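Side-chain contacts in pantothenate synthetase (Francisella tularensis subsp. tularensis, PDB 3N8H), which probably catalyses the ATP-dependent condensation of pantoate with beta-alanine to give pantothenate, by way of a pantoyl-adenylate intermediate: residues 11-16 with 91-96; 43-48 with 146-151; 129-134 with 154-159. All coordinates share one frame; numbering follows the deposited sequence.

Contact 1 (11-16 with 91-96); sequences KQFHSI and VLFNPS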
loop_
_atom_site.group_PDB
_atom_site.type_symbol
_atom_site.label_atom_id
_atom_site.label_comp_id
_atom_site.label_asym_id
_atom_site.label_seq_id
_atom_site.Cartn_x
_atom_site.Cartn_y
_atom_site.Cartn_z
ATOM N N LYS A 11 14.409 -0.699 14.964
ATOM C CA LYS A 11 14.410 -0.888 16.412
ATOM C C LYS A 11 14.825 0.410 17.064
ATOM O O LYS A 11 14.122 0.955 17.914
ATOM C CB LYS A 11 15.379 -2.009 16.813
ATOM C CG LYS A 11 14.753 -3.400 16.893
ATOM C CD LYS A 11 13.901 -3.711 15.663
ATOM C CE LYS A 11 12.451 -4.017 16.048
ATOM N NZ LYS A 11 11.549 -4.124 14.866
ATOM N N GLN A 12 15.974 0.917 16.640
ATOM C CA GLN A 12 16.496 2.155 17.178
ATOM C C GLN A 12 15.533 3.326 16.984
ATOM O O GLN A 12 15.428 4.212 17.847
ATOM C CB GLN A 12 17.817 2.472 16.503
ATOM C CG GLN A 12 18.863 2.979 17.443
ATOM C CD GLN A 12 19.954 3.687 16.699
ATOM O OE1 GLN A 12 20.357 3.261 15.609
ATOM N NE2 GLN A 12 20.438 4.791 17.268
ATOM N N PHE A 13 14.844 3.343 15.842
ATOM C CA PHE A 13 13.894 4.406 15.590
ATOM C C PHE A 13 12.591 4.256 16.386
ATOM O O PHE A 13 12.042 5.248 16.883
ATOM C CB PHE A 13 13.560 4.563 14.113
ATOM C CG PHE A 13 12.622 5.695 13.867
ATOM C CD1 PHE A 13 13.086 7.001 13.902
ATOM C CD2 PHE A 13 11.266 5.471 13.700
ATOM C CE1 PHE A 13 12.218 8.061 13.722
ATOM C CE2 PHE A 13 10.395 6.525 13.535
ATOM C CZ PHE A 13 10.873 7.828 13.545
ATOM N N HIS A 14 12.087 3.032 16.499
ATOM C CA HIS A 14 10.893 2.801 17.310
ATOM C C HIS A 14 11.130 3.272 18.725
ATOM O O HIS A 14 10.260 3.895 19.333
ATOM C CB HIS A 14 10.497 1.336 17.314
ATOM C CG HIS A 14 9.868 0.883 16.038
ATOM N ND1 HIS A 14 8.941 1.644 15.356
ATOM C CD2 HIS A 14 10.019 -0.256 15.323
ATOM C CE1 HIS A 14 8.556 0.996 14.271
ATOM N NE2 HIS A 14 9.194 -0.160 14.227
ATOM N N SER A 15 12.323 2.983 19.234
ATOM C CA SER A 15 12.709 3.401 20.570
ATOM C C SER A 15 12.424 4.876 20.749
ATOM O O SER A 15 11.583 5.265 21.557
ATOM C CB SER A 15 14.196 3.134 20.822
ATOM O OG SER A 15 14.476 1.743 20.853
ATOM N N ILE A 16 13.116 5.703 19.978
ATOM C CA ILE A 16 12.987 7.138 20.157
ATOM C C ILE A 16 11.562 7.636 19.857
ATOM O O ILE A 16 11.018 8.474 20.596
ATOM C CB ILE A 16 14.069 7.910 19.367
ATOM C CG1 ILE A 16 13.928 9.414 19.606
ATOM C CG2 ILE A 16 14.028 7.558 17.894
ATOM C CD1 ILE A 16 14.091 9.824 21.073
ATOM N N VAL A 91 15.940 14.191 15.065
ATOM C CA VAL A 91 16.235 12.794 14.719
ATOM C C VAL A 91 16.615 12.620 13.263
ATOM O O VAL A 91 15.886 13.065 12.380
ATOM C CB VAL A 91 15.030 11.845 14.977
ATOM C CG1 VAL A 91 15.431 10.402 14.703
ATOM C CG2 VAL A 91 14.513 11.993 16.393
ATOM N N LEU A 92 17.750 11.972 13.019
ATOM C CA LEU A 92 18.099 11.506 11.674
ATOM C C LEU A 92 17.725 10.031 11.584
ATOM O O LEU A 92 18.233 9.199 12.347
ATOM C CB LEU A 92 19.598 11.614 11.425
ATOM C CG LEU A 92 20.118 11.604 9.981
ATOM C CD1 LEU A 92 21.379 10.754 9.787
ATOM C CD2 LEU A 92 19.046 11.277 8.950
ATOM N N PHE A 93 16.851 9.702 10.641
ATOM C CA PHE A 93 16.519 8.313 10.381
ATOM C C PHE A 93 17.156 7.903 9.069
ATOM O O PHE A 93 16.731 8.336 7.992
ATOM C CB PHE A 93 15.012 8.125 10.291
ATOM C CG PHE A 93 14.602 6.722 9.991
ATOM C CD1 PHE A 93 15.190 5.660 10.652
ATOM C CD2 PHE A 93 13.620 6.460 9.045
ATOM C CE1 PHE A 93 14.798 4.355 10.379
ATOM C CE2 PHE A 93 13.227 5.166 8.776
ATOM C CZ PHE A 93 13.816 4.113 9.435
ATOM N N ASN A 94 18.160 7.045 9.172
ATOM C CA ASN A 94 19.007 6.687 8.054
ATOM C C ASN A 94 19.071 5.163 7.957
ATOM O O ASN A 94 20.063 4.550 8.388
ATOM C CB ASN A 94 20.397 7.268 8.316
ATOM C CG ASN A 94 21.391 6.912 7.251
ATOM O OD1 ASN A 94 22.560 6.644 7.548
ATOM N ND2 ASN A 94 20.938 6.900 6.000
ATOM N N PRO A 95 17.998 4.540 7.429
ATOM C CA PRO A 95 17.899 3.082 7.446
ATOM C C PRO A 95 18.592 2.464 6.249
ATOM O O PRO A 95 18.934 3.161 5.298
ATOM C CB PRO A 95 16.387 2.821 7.372
ATOM C CG PRO A 95 15.856 3.996 6.616
ATOM C CD PRO A 95 16.804 5.167 6.827
ATOM N N SER A 96 18.796 1.155 6.323
ATOM C CA SER A 96 19.396 0.381 5.250
ATOM C C SER A 96 18.283 -0.219 4.389
ATOM O O SER A 96 17.114 -0.255 4.790
ATOM C CB SER A 96 20.240 -0.757 5.839
ATOM O OG SER A 96 19.406 -1.804 6.337
#
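F13 on the helix and F93 on the strand mark the nearest approach of the two backbones, their CA atoms 7.0 Å apart, and I16 comes opposite V91 one turn later. The axes of helix segment 11-16 and strand 91-93 run nearly antiparallel, at 152°, and approach to 10.0 Å, a familiar spacing for a helix laid on a sheet. The setting is a flank of the Rossmann-like α/β fold of the HUP clan: helix 10-18 follows strand 5-7 at the margin of the parallel sheet and packs against the neighbouring strand 91-93. That strand shows the usual division of labour, with the CB atoms of V91 and F93 directed at the helix while L92 turns to the other face and meets helix 77-86.

The contact is apolar throughout. A chi1 of -178° sends the F13 ring out toward the strand, where it crosses the F93 side chain at about a right angle. Its CB lies 3.9 Å from F93 CE1, and its CG hangs over the rim of one face of the F93 ring. The ring centroids of F13 and F93 are 4.9 Å apart with the planes inclined at 36°, an oblique meeting that is neither a stack nor a T-shape. Beyond F93, on the opposite face, P95 CG sits 3.4 Å above the ring plane, so the F93 ring is packed from both sides. I141 and T142 of helix 127-142 also touch F13, and L138 of the same helix touches F93. V91 serves two helix residues with its two methyls: CG1 approaches the edge of the F13 ring, 4.1 Å from F13 CE1, and CG2 slides past I16 CG1 at 4.2 Å.

Contact 2 (43-48 with 146-151); sequences IKKAKS and NLYLGE. With AMP (adenosine monophosphate), chain D.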
loop_
_atom_site.group_PDB
_atom_site.type_symbol
_atom_site.label_atom_id
_atom_site.label_comp_id
_atom_site.label_asym_id
_atom_site.label_seq_id
_atom_site.Cartn_x
_atom_site.Cartn_y
_atom_site.Cartn_z
ATOM N N ILE A 43 13.391 21.820 6.024
ATOM C CA ILE A 43 13.747 21.595 7.429
ATOM C C ILE A 43 13.436 22.791 8.311
ATOM O O ILE A 43 12.884 22.630 9.396
ATOM C CB ILE A 43 15.190 21.155 7.578
ATOM C CG1 ILE A 43 15.323 19.735 7.019
ATOM C CG2 ILE A 43 15.595 21.132 9.062
ATOM C CD1 ILE A 43 16.707 19.444 6.443
ATOM N N LYS A 44 13.763 23.984 7.826
ATOM C CA LYS A 44 13.484 25.214 8.557
ATOM C C LYS A 44 11.984 25.431 8.751
ATOM O O LYS A 44 11.534 25.837 9.818
ATOM C CB LYS A 44 14.121 26.400 7.848
ATOM C CG LYS A 44 15.615 26.493 8.065
ATOM C CD LYS A 44 16.208 27.679 7.343
ATOM C CE LYS A 44 17.616 27.959 7.853
ATOM N NZ LYS A 44 18.307 28.910 6.933
ATOM N N LYS A 45 11.209 25.141 7.716
ATOM C CA LYS A 45 9.774 25.234 7.838
ATOM C C LYS A 45 9.240 24.267 8.905
ATOM O O LYS A 45 8.472 24.666 9.790
ATOM C CB LYS A 45 9.116 24.965 6.486
ATOM C CG LYS A 45 7.622 25.226 6.471
ATOM C CD LYS A 45 7.306 26.714 6.609
ATOM C CE LYS A 45 5.793 26.946 6.670
ATOM N NZ LYS A 45 5.427 28.265 7.278
ATOM N N ALA A 46 9.628 22.994 8.809
ATOM C CA ALA A 46 9.283 22.010 9.822
ATOM C C ALA A 46 9.680 22.481 11.234
ATOM O O ALA A 46 8.892 22.353 12.189
ATOM C CB ALA A 46 9.903 20.654 9.500
ATOM N N LYS A 47 10.867 23.065 11.371
ATOM C CA LYS A 47 11.329 23.473 12.707
ATOM C C LYS A 47 10.479 24.604 13.275
ATOM O O LYS A 47 10.211 24.643 14.476
ATOM C CB LYS A 47 12.812 23.874 12.714
ATOM C CG LYS A 47 13.792 22.708 12.705
ATOM C CD LYS A 47 13.920 22.029 14.083
ATOM C CE LYS A 47 14.639 22.912 15.100
ATOM N NZ LYS A 47 14.856 22.174 16.390
ATOM N N SER A 48 10.044 25.515 12.407
ATOM C CA SER A 48 9.243 26.649 12.850
ATOM C C SER A 48 7.817 26.232 13.219
ATOM O O SER A 48 7.062 27.046 13.751
ATOM C CB SER A 48 9.161 27.692 11.749
ATOM O OG SER A 48 8.284 27.240 10.732
ATOM N N ASN A 146 3.013 16.306 10.705
ATOM C CA ASN A 146 3.212 17.158 9.535
ATOM C C ASN A 146 4.282 16.650 8.577
ATOM O O ASN A 146 5.398 16.324 8.986
ATOM C CB ASN A 146 3.559 18.586 9.948
ATOM C CG ASN A 146 2.431 19.254 10.725
ATOM O OD1 ASN A 146 1.314 19.395 10.232
ATOM N ND2 ASN A 146 2.723 19.656 11.940
ATOM N N LEU A 147 3.932 16.609 7.296
ATOM C CA LEU A 147 4.855 16.155 6.252
ATOM C C LEU A 147 5.217 17.325 5.335
ATOM O O LEU A 147 4.333 17.998 4.826
ATOM C CB LEU A 147 4.212 15.044 5.403
ATOM C CG LEU A 147 5.065 14.469 4.258
ATOM C CD1 LEU A 147 6.365 13.892 4.792
ATOM C CD2 LEU A 147 4.279 13.402 3.410
ATOM N N TYR A 148 6.513 17.533 5.101
ATOM C CA TYR A 148 6.992 18.663 4.282
ATOM C C TYR A 148 7.560 18.165 2.949
ATOM O O TYR A 148 8.438 17.298 2.927
ATOM C CB TYR A 148 8.015 19.523 5.084
ATOM C CG TYR A 148 7.339 20.085 6.318
ATOM C CD1 TYR A 148 6.775 21.345 6.310
ATOM C CD2 TYR A 148 7.164 19.303 7.435
ATOM C CE1 TYR A 148 6.078 21.836 7.411
ATOM C CE2 TYR A 148 6.483 19.779 8.536
ATOM C CZ TYR A 148 5.936 21.037 8.523
ATOM O OH TYR A 148 5.264 21.485 9.654
ATOM N N LEU A 149 7.006 18.698 1.853
ATOM C CA LEU A 149 7.331 18.285 0.495
ATOM C C LEU A 149 7.607 19.523 -0.354
ATOM O O LEU A 149 6.995 20.576 -0.140
ATOM C CB LEU A 149 6.164 17.497 -0.135
ATOM C CG LEU A 149 5.671 16.182 0.490
ATOM C CD1 LEU A 149 4.486 15.639 -0.294
ATOM C CD2 LEU A 149 6.802 15.146 0.539
ATOM N N GLY A 150 8.518 19.396 -1.322
ATOM C CA GLY A 150 8.827 20.494 -2.215
ATOM C C GLY A 150 7.887 20.501 -3.425
ATOM O O GLY A 150 7.570 19.460 -4.011
ATOM N N GLU A 151 7.428 21.688 -3.793
ATOM C CA GLU A 151 6.601 21.862 -4.984
ATOM C C GLU A 151 7.303 21.405 -6.283
ATOM O O GLU A 151 6.654 21.031 -7.278
ATOM C CB GLU A 151 6.210 23.334 -5.086
ATOM C CG GLU A 151 5.409 23.688 -6.307
ATOM C CD GLU A 151 5.216 25.176 -6.420
ATOM O OE1 GLU A 151 5.953 25.813 -7.202
ATOM O OE2 GLU A 151 4.339 25.705 -5.706
HETATM P P AMP D . 14.909 14.417 -2.904
HETATM O O1P AMP D . 15.950 14.292 -1.796
HETATM O O2P AMP D . 15.356 15.090 -4.166
HETATM O O3P AMP D . 14.166 13.155 -3.153
HETATM O "O5'" AMP D . 13.902 15.542 -2.312
HETATM C "C5'" AMP D . 13.418 15.510 -0.969
HETATM C "C4'" AMP D . 12.376 16.583 -0.766
HETATM O "O4'" AMP D . 12.991 17.889 -1.002
HETATM C "C3'" AMP D . 11.171 16.482 -1.718
HETATM O "O3'" AMP D . 9.983 16.932 -1.045
HETATM C "C2'" AMP D . 11.547 17.471 -2.813
HETATM O "O2'" AMP D . 10.475 17.974 -3.594
HETATM C "C1'" AMP D . 12.243 18.563 -2.004
HETATM N N9 AMP D . 13.099 19.419 -2.834
HETATM C C8 AMP D . 14.047 18.991 -3.700
HETATM N N7 AMP D . 14.624 20.050 -4.334
HETATM C C5 AMP D . 14.013 21.176 -3.886
HETATM C C6 AMP D . 14.144 22.625 -4.149
HETATM N N6 AMP D . 15.044 23.056 -5.047
HETATM N N1 AMP D . 13.348 23.484 -3.486
HETATM C C2 AMP D . 12.430 23.018 -2.606
HETATM N N3 AMP D . 12.257 21.712 -2.308
HETATM C C4 AMP D . 13.012 20.753 -2.904
#
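A46 on helix 37-49 and Y148 on strand 146-150 bring the two backbones nearest, with their CA atoms 6.9 Å apart. This is a helix-on-sheet contact of the Rossmann-like domain, built on one broad aromatic surface. Y148 lays its ring against the helix backbone: A46 CB is 3.9 Å from the ring centroid and only 22° off the normal, a CH-pi contact over the face, while A46 CA stands over the rim of that same face. The small alanine lets the ring settle this close. K45 contributes only the root of its chain, CG lying 3.8 Å from Y148 CE1 in an oblique approach; a bend at chi2 (68°) then carries the rest of the lysine away from the strand, where its NZ makes a long, weak ion pair with E49 OE2.

The Y148 side chain runs along the helix toward its C-terminal end, where Y148 OH is hydrogen-bonded to both E49 OE1 and N50 ND2. N50 ties the same region together, for its ND2 also meets A46 O and its OD1 meets N146 ND2. Two residues past Y148 the strand changes role and becomes part of the nucleotide site. The backbone N of G150 gives a fairly straight bond to AMP O3' (2.9 Å, 162°) and a weak, bent one to AMP O2' (3.3 Å). L149 CA also lies 3.4 Å from AMP O3'. Helix 37-49 begins at the HIGH-like sequence, whose H39 also hydrogen-bonds the AMP. The chemistry therefore divides along the strand: a greasy aromatic face with a satisfied hydroxyl seats it on the helix, and a backbone amide at its C-terminal end reads the ribose hydroxyls.

Contact 3 (129-134 with 154-159); sequences SGMLTV and YQQVML. With PRO (proline), chain C.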
loop_
_atom_site.group_PDB
_atom_site.type_symbol
_atom_site.label_atom_id
_atom_site.label_comp_id
_atom_site.label_asym_id
_atom_site.label_seq_id
_atom_site.Cartn_x
_atom_site.Cartn_y
_atom_site.Cartn_z
ATOM N N SER A 129 5.698 4.097 -8.584
ATOM C CA SER A 129 5.368 2.929 -7.775
ATOM C C SER A 129 6.405 2.796 -6.657
ATOM O O SER A 129 6.053 2.600 -5.498
ATOM C CB SER A 129 5.292 1.661 -8.630
ATOM O OG SER A 129 5.141 0.496 -7.835
ATOM N N GLY A 130 7.683 2.930 -7.002
ATOM C CA GLY A 130 8.744 2.860 -6.008
ATOM C C GLY A 130 8.627 3.908 -4.915
ATOM O O GLY A 130 8.810 3.611 -3.728
HETATM N N MSE A 131 8.327 5.132 -5.337
HETATM C CA MSE A 131 8.244 6.323 -4.494
HETATM C C MSE A 131 7.091 6.194 -3.494
HETATM O O MSE A 131 7.257 6.397 -2.289
HETATM C CB MSE A 131 7.998 7.536 -5.406
HETATM C CG MSE A 131 7.949 8.877 -4.753
HETATM SE SE MSE A 131 6.182 9.247 -3.956
HETATM C CE MSE A 131 5.241 9.590 -5.685
ATOM N N LEU A 132 5.925 5.854 -4.010
ATOM C CA LEU A 132 4.721 5.665 -3.185
ATOM C C LEU A 132 4.859 4.534 -2.152
ATOM O O LEU A 132 4.367 4.650 -1.032
ATOM C CB LEU A 132 3.521 5.386 -4.089
ATOM C CG LEU A 132 3.045 6.630 -4.841
ATOM C CD1 LEU A 132 1.975 6.265 -5.883
ATOM C CD2 LEU A 132 2.523 7.683 -3.831
ATOM N N THR A 133 5.516 3.442 -2.535
ATOM C CA THR A 133 5.715 2.313 -1.630
ATOM C C THR A 133 6.644 2.702 -0.455
ATOM O O THR A 133 6.325 2.474 0.718
ATOM C CB THR A 133 6.300 1.086 -2.384
ATOM O OG1 THR A 133 5.415 0.717 -3.463
ATOM C CG2 THR A 133 6.458 -0.095 -1.441
ATOM N N VAL A 134 7.774 3.314 -0.776
ATOM C CA VAL A 134 8.705 3.750 0.267
ATOM C C VAL A 134 8.097 4.884 1.097
ATOM O O VAL A 134 8.285 4.931 2.305
ATOM C CB VAL A 134 10.108 4.133 -0.293
ATOM C CG1 VAL A 134 10.103 5.523 -0.922
ATOM C CG2 VAL A 134 11.134 4.085 0.832
ATOM N N TYR A 154 6.160 18.096 -8.410
ATOM C CA TYR A 154 4.722 18.402 -8.360
ATOM C C TYR A 154 3.807 17.181 -8.352
ATOM O O TYR A 154 2.823 17.098 -7.573
ATOM C CB TYR A 154 4.330 19.280 -9.548
ATOM C CG TYR A 154 3.046 20.028 -9.317
ATOM C CD1 TYR A 154 3.037 21.208 -8.579
ATOM C CD2 TYR A 154 1.838 19.554 -9.832
ATOM C CE1 TYR A 154 1.861 21.909 -8.363
ATOM C CE2 TYR A 154 0.644 20.249 -9.619
ATOM C CZ TYR A 154 0.667 21.427 -8.884
ATOM O OH TYR A 154 -0.496 22.132 -8.659
ATOM N N GLN A 155 4.093 16.261 -9.261
ATOM C CA GLN A 155 3.292 15.036 -9.355
ATOM C C GLN A 155 3.440 14.183 -8.084
ATOM O O GLN A 155 2.457 13.648 -7.548
ATOM C CB GLN A 155 3.710 14.255 -10.576
ATOM C CG GLN A 155 3.207 14.868 -11.873
ATOM C CD GLN A 155 3.859 14.207 -13.081
ATOM O OE1 GLN A 155 5.024 14.481 -13.413
ATOM N NE2 GLN A 155 3.119 13.306 -13.725
ATOM N N GLN A 156 4.680 14.082 -7.609
ATOM C CA GLN A 156 4.977 13.474 -6.310
ATOM C C GLN A 156 4.057 14.023 -5.204
ATOM O O GLN A 156 3.473 13.256 -4.440
ATOM C CB GLN A 156 6.438 13.750 -5.925
ATOM C CG GLN A 156 6.787 13.213 -4.546
ATOM C CD GLN A 156 8.256 13.040 -4.354
ATOM O OE1 GLN A 156 8.836 12.035 -4.775
ATOM N NE2 GLN A 156 8.883 14.025 -3.729
ATOM N N VAL A 157 3.956 15.349 -5.091
ATOM C CA VAL A 157 3.069 15.941 -4.077
ATOM C C VAL A 157 1.624 15.445 -4.211
ATOM O O VAL A 157 1.025 14.983 -3.227
ATOM C CB VAL A 157 3.070 17.483 -4.147
ATOM C CG1 VAL A 157 1.938 18.045 -3.298
ATOM C CG2 VAL A 157 4.397 18.048 -3.682
HETATM N N MSE A 158 1.068 15.544 -5.425
HETATM C CA MSE A 158 -0.317 15.142 -5.699
HETATM C C MSE A 158 -0.528 13.674 -5.366
HETATM O O MSE A 158 -1.515 13.297 -4.742
HETATM C CB MSE A 158 -0.664 15.389 -7.171
HETATM C CG MSE A 158 -0.550 16.837 -7.612
HETATM SE SE MSE A 158 -1.115 17.096 -9.476
HETATM C CE MSE A 158 -2.926 16.358 -9.394
ATOM N N LEU A 159 0.418 12.848 -5.780
ATOM C CA LEU A 159 0.358 11.428 -5.510
ATOM C C LEU A 159 0.437 11.141 -4.006
ATOM O O LEU A 159 -0.279 10.280 -3.486
ATOM C CB LEU A 159 1.491 10.704 -6.258
ATOM C CG LEU A 159 1.349 10.621 -7.764
ATOM C CD1 LEU A 159 2.553 9.917 -8.380
ATOM C CD2 LEU A 159 0.033 9.888 -8.093
HETATM N N PRO C . 13.805 12.900 -6.152
HETATM C CA PRO C . 13.317 11.527 -6.241
HETATM C C PRO C . 14.103 10.750 -7.298
HETATM O O PRO C . 14.890 11.358 -8.035
HETATM C CB PRO C . 11.863 11.711 -6.679
HETATM C CG PRO C . 11.472 13.027 -6.092
HETATM C CD PRO C . 12.710 13.886 -6.136
#
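M131, a selenomethionine in this crystal, overlaps the OE1 end of the Q156 side chain, crossing it at a slant, and runs on to L159, joining helix 127-142 to helix 154-166 of the Rossmann-like fold. Strand 146-150 separates the two helices in sequence. Their short segments here approach to 10.9 Å at 46°, so the side chains of M131 and L132 bridge a fairly wide gap. Bends at chi2 and chi3 (-82° and -74°) curl the M131 chain so that different atoms serve different partners. CG comes within 3.3 Å of Q156 OE1, SE rests beside the same amide, and the terminal CE reaches 3.8 Å from L159 CD1.

Q156 is the residue through which this packing feels the active site. It carries its CG on the side away from its own N and stays extended from there, which puts the amide into the pocket. There its flat end meets the bound proline: Q156 OE1 lies 3.1 Å from PRO CG, a contact and not a hydrogen bond. The hydrogen bond of OE1 is to a glycerol probably derived from the crystallisation liquor. Q156 also touches the AMP and is predicted to bind pantoate. M131, whose side chain is also about 4 Å from that of Q63, thus probably forms part of the second shell, backing the glutamine with a bent apolar chain.

Away from the pocket the interface is leucine on leucine. L132 and L159 meet at about a right angle, and L132 also packs on L107 of the second subunit, taking the layer to the dimer interface. The base of L159 is shared, for M131 CE meets L159 CB at 4.0 Å. L132 CD2 lies against the L159 main chain and that same CB, 3.8 Å from L159 O and 4.0 Å from L159 CB.

Overall arrangement
The three contacts illustrate how a Rossmann-like domain grades from structural flank to catalytic centre. Contact 1 is the outlying one: the F93 side chain is about 13 Å from the AMP. It shares the parallel sheet with contact 2, their centres about 19 Å apart, and nearest atoms about 8 Å apart without touching. Contacts 2 and 3 do touch, G150 O lying 3.5 Å from V157 CG2, and strand 146-150 is followed, after a short turn, by helix 154-166. Both contribute to one site: G150 N bonds the ribose, while Q156 of contact 3 meets the proline and lies about 4 Å from the AMP. Helix 127-142 links contact 3 back to F13 and F93.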